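Local coordinates for protein glycoside hydrolase family 31 (Trueperella pyogenes, PDB 5I0F) that probably breaks down cycloalternan, cleaving its alpha-glucosidic bonds by way of a covalent glycosyl-enzyme intermediate, at residues D502-A507 with P511-R516. Residues are numbered along the deposited sequence; the frame is centred on the assembly and turned at random.
Sequences DLLRSA and PVTFSR. With BGC (beta-D-glucopyranose), chain C; GLC (alpha-D-glucopyranose), chain B.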
loop_
_atom_site.group_PDB
_atom_site.type_symbol
_atom_site.label_atom_id
_atom_site.label_comp_id
_atom_site.label_asym_id
_atom_site.label_seq_id
_atom_site.Cartn_x
_atom_site.Cartn_y
_atom_site.Cartn_z
ATOM N N ASP A 502 16.538 10.148 0.924
ATOM C CA ASP A 502 17.973 10.408 1.103
ATOM C C ASP A 502 18.609 11.091 -0.122
ATOM O O ASP A 502 19.480 11.961 0.040
ATOM C CB ASP A 502 18.729 9.115 1.447
ATOM C CG ASP A 502 18.419 8.607 2.841
ATOM O OD1 ASP A 502 17.814 9.356 3.640
ATOM O OD2 ASP A 502 18.766 7.440 3.156
ATOM N N LEU A 503 18.209 10.695 -1.340
ATOM C CA LEU A 503 18.669 11.388 -2.553
ATOM C C LEU A 503 18.334 12.870 -2.490
ATOM O O LEU A 503 19.199 13.716 -2.676
ATOM C CB LEU A 503 18.087 10.748 -3.827
ATOM C CG LEU A 503 18.379 11.486 -5.135
ATOM C CD1 LEU A 503 19.887 11.554 -5.368
ATOM C CD2 LEU A 503 17.634 10.852 -6.304
ATOM N N LEU A 504 17.075 13.167 -2.181
ATOM C CA LEU A 504 16.615 14.546 -2.105
ATOM C C LEU A 504 17.343 15.369 -1.035
ATOM O O LEU A 504 17.826 16.464 -1.315
ATOM C CB LEU A 504 15.120 14.571 -1.872
ATOM C CG LEU A 504 14.293 14.114 -3.099
ATOM C CD1 LEU A 504 12.911 13.674 -2.664
ATOM C CD2 LEU A 504 14.189 15.204 -4.148
ATOM N N ARG A 505 17.436 14.816 0.167
ATOM C CA ARG A 505 18.203 15.424 1.251
ATOM C C ARG A 505 19.634 15.711 0.835
ATOM O O ARG A 505 20.134 16.784 1.150
ATOM C CB ARG A 505 18.231 14.537 2.505
ATOM C CG ARG A 505 16.924 14.425 3.265
ATOM C CD ARG A 505 17.103 13.451 4.420
ATOM N NE ARG A 505 15.827 13.133 5.044
ATOM C CZ ARG A 505 15.087 12.035 4.832
ATOM N NH1 ARG A 505 15.464 11.045 4.008
ATOM N NH2 ARG A 505 13.930 11.916 5.493
ATOM N N SER A 506 20.283 14.764 0.140
ATOM C CA SER A 506 21.688 14.940 -0.294
ATOM C C SER A 506 21.864 16.047 -1.319
ATOM O O SER A 506 22.960 16.586 -1.462
ATOM C CB SER A 506 22.307 13.624 -0.839
ATOM O OG SER A 506 21.829 13.307 -2.137
ATOM N N ALA A 507 20.786 16.370 -2.038
ATOM C CA ALA A 507 20.778 17.405 -3.033
ATOM C C ALA A 507 20.203 18.731 -2.530
ATOM O O ALA A 507 19.846 19.582 -3.350
ATOM C CB ALA A 507 19.976 16.921 -4.245
ATOM N N PRO A 511 12.562 15.914 1.641
ATOM C CA PRO A 511 12.386 14.529 1.183
ATOM C C PRO A 511 10.933 14.262 0.797
ATOM O O PRO A 511 10.223 13.475 1.438
ATOM C CB PRO A 511 12.806 13.715 2.411
ATOM C CG PRO A 511 12.356 14.577 3.565
ATOM C CD PRO A 511 12.700 15.980 3.113
ATOM N N VAL A 512 10.494 14.935 -0.256
ATOM C CA VAL A 512 9.131 14.830 -0.706
ATOM C C VAL A 512 9.048 13.611 -1.637
ATOM O O VAL A 512 9.258 13.721 -2.855
ATOM C CB VAL A 512 8.655 16.132 -1.366
ATOM C CG1 VAL A 512 7.225 15.971 -1.858
ATOM C CG2 VAL A 512 8.721 17.292 -0.368
ATOM N N THR A 513 8.792 12.454 -1.038
ATOM C CA THR A 513 8.362 11.262 -1.758
ATOM C C THR A 513 6.863 11.059 -1.553
ATOM O O THR A 513 6.316 11.484 -0.540
ATOM C CB THR A 513 9.110 9.995 -1.301
ATOM O OG1 THR A 513 8.903 9.757 0.108
ATOM C CG2 THR A 513 10.576 10.154 -1.572
ATOM N N PHE A 514 6.214 10.405 -2.503
ATOM C CA PHE A 514 4.759 10.218 -2.503
ATOM C C PHE A 514 4.551 8.746 -2.871
ATOM O O PHE A 514 4.730 8.377 -4.041
ATOM C CB PHE A 514 4.164 11.172 -3.549
ATOM C CG PHE A 514 2.655 11.302 -3.556
ATOM C CD1 PHE A 514 1.945 11.627 -2.419
ATOM C CD2 PHE A 514 1.960 11.183 -4.755
ATOM C CE1 PHE A 514 0.561 11.787 -2.465
ATOM C CE2 PHE A 514 0.582 11.372 -4.821
ATOM C CZ PHE A 514 -0.123 11.667 -3.673
ATOM N N SER A 515 4.183 7.929 -1.876
ATOM C CA SER A 515 4.125 6.452 -1.985
ATOM C C SER A 515 2.737 5.929 -1.660
ATOM O O SER A 515 1.969 6.624 -1.035
ATOM C CB SER A 515 5.100 5.803 -0.993
ATOM O OG SER A 515 6.396 6.335 -1.136
ATOM N N ARG A 516 2.416 4.718 -2.131
ATOM C CA ARG A 516 1.193 4.023 -1.746
ATOM C C ARG A 516 1.457 2.877 -0.784
ATOM O O ARG A 516 0.564 2.516 -0.026
ATOM C CB ARG A 516 0.400 3.495 -2.961
ATOM C CG ARG A 516 1.145 2.426 -3.766
ATOM C CD ARG A 516 0.413 2.007 -5.039
ATOM N NE ARG A 516 1.040 0.793 -5.576
ATOM C CZ ARG A 516 0.758 0.234 -6.753
ATOM N NH1 ARG A 516 -0.109 0.785 -7.595
ATOM N NH2 ARG A 516 1.346 -0.898 -7.106
HETATM C C2 BGC C . -0.289 4.126 -9.339
HETATM C C3 BGC C . -1.135 5.035 -10.250
HETATM C C4 BGC C . -0.321 5.403 -11.487
HETATM C C5 BGC C . 0.191 4.145 -12.204
HETATM C C6 BGC C . 1.160 4.557 -13.305
HETATM C C1 BGC C . 0.984 3.463 -9.925
HETATM O O2 BGC C . -0.928 3.492 -8.212
HETATM O O3 BGC C . -1.554 6.200 -9.536
HETATM O O4 BGC C . -1.115 6.195 -12.391
HETATM O O5 BGC C . 0.844 3.188 -11.330
HETATM O O6 BGC C . 1.486 3.440 -14.138
HETATM C C1 GLC B . -2.898 -0.536 -13.379
HETATM C C2 GLC B . -2.864 0.628 -12.387
HETATM C C3 GLC B . -1.542 0.650 -11.630
HETATM C C4 GLC B . -1.338 -0.684 -10.928
HETATM C C5 GLC B . -1.352 -1.775 -12.002
HETATM C C6 GLC B . -1.132 -3.169 -11.439
HETATM O O2 GLC B . -3.078 1.857 -13.087
HETATM O O3 GLC B . -1.559 1.719 -10.671
HETATM O O4 GLC B . -0.102 -0.675 -10.185
HETATM O O5 GLC B . -2.602 -1.769 -12.717
HETATM O O6 GLC B . -2.270 -3.635 -10.696
#
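With chi1 of -71° at both Leu504 and Arg505, each CG lies beside its own backbone N; both side chains reach Pro511, and Leu504 goes on to Val512. This is an alpha-to-beta connection of the TIM barrel: helix 485-506 ends, the chain turns, and strand 513-515 enters the parallel sheet between strands 463-466 and 527-529. Leu504, on the buried side of the helix, suits its place by being branched and apolar; its CD1 lies 3.6 Å from Val512 N and also meets Pro511 CA, while Val456 and Phe464 add to the packing. Arg505, on the solvent-exposed side of the helix, has a flat group that can lie on the apolar proline ring, with Pro511 CB 3.7 Å above the centre of the guanidinium plane, while its NH1 still forms a salt bridge to Asp502 OD1, 2.9 Å, which helps to hold that group in position. Proline offers a compact apolar surface here, and Val512 next to it centres an inverse gamma turn. Past the strand, Arg516, whose long chain carries several N-H donors suited to sugar hydroxyls, extends into the pocket, its NE salt-bridged to Glu470. Arg516 NH1 donates to GLC O4 at 3.0 Å (162°) and, more bent, to BGC O2 at 2.9 Å (138°).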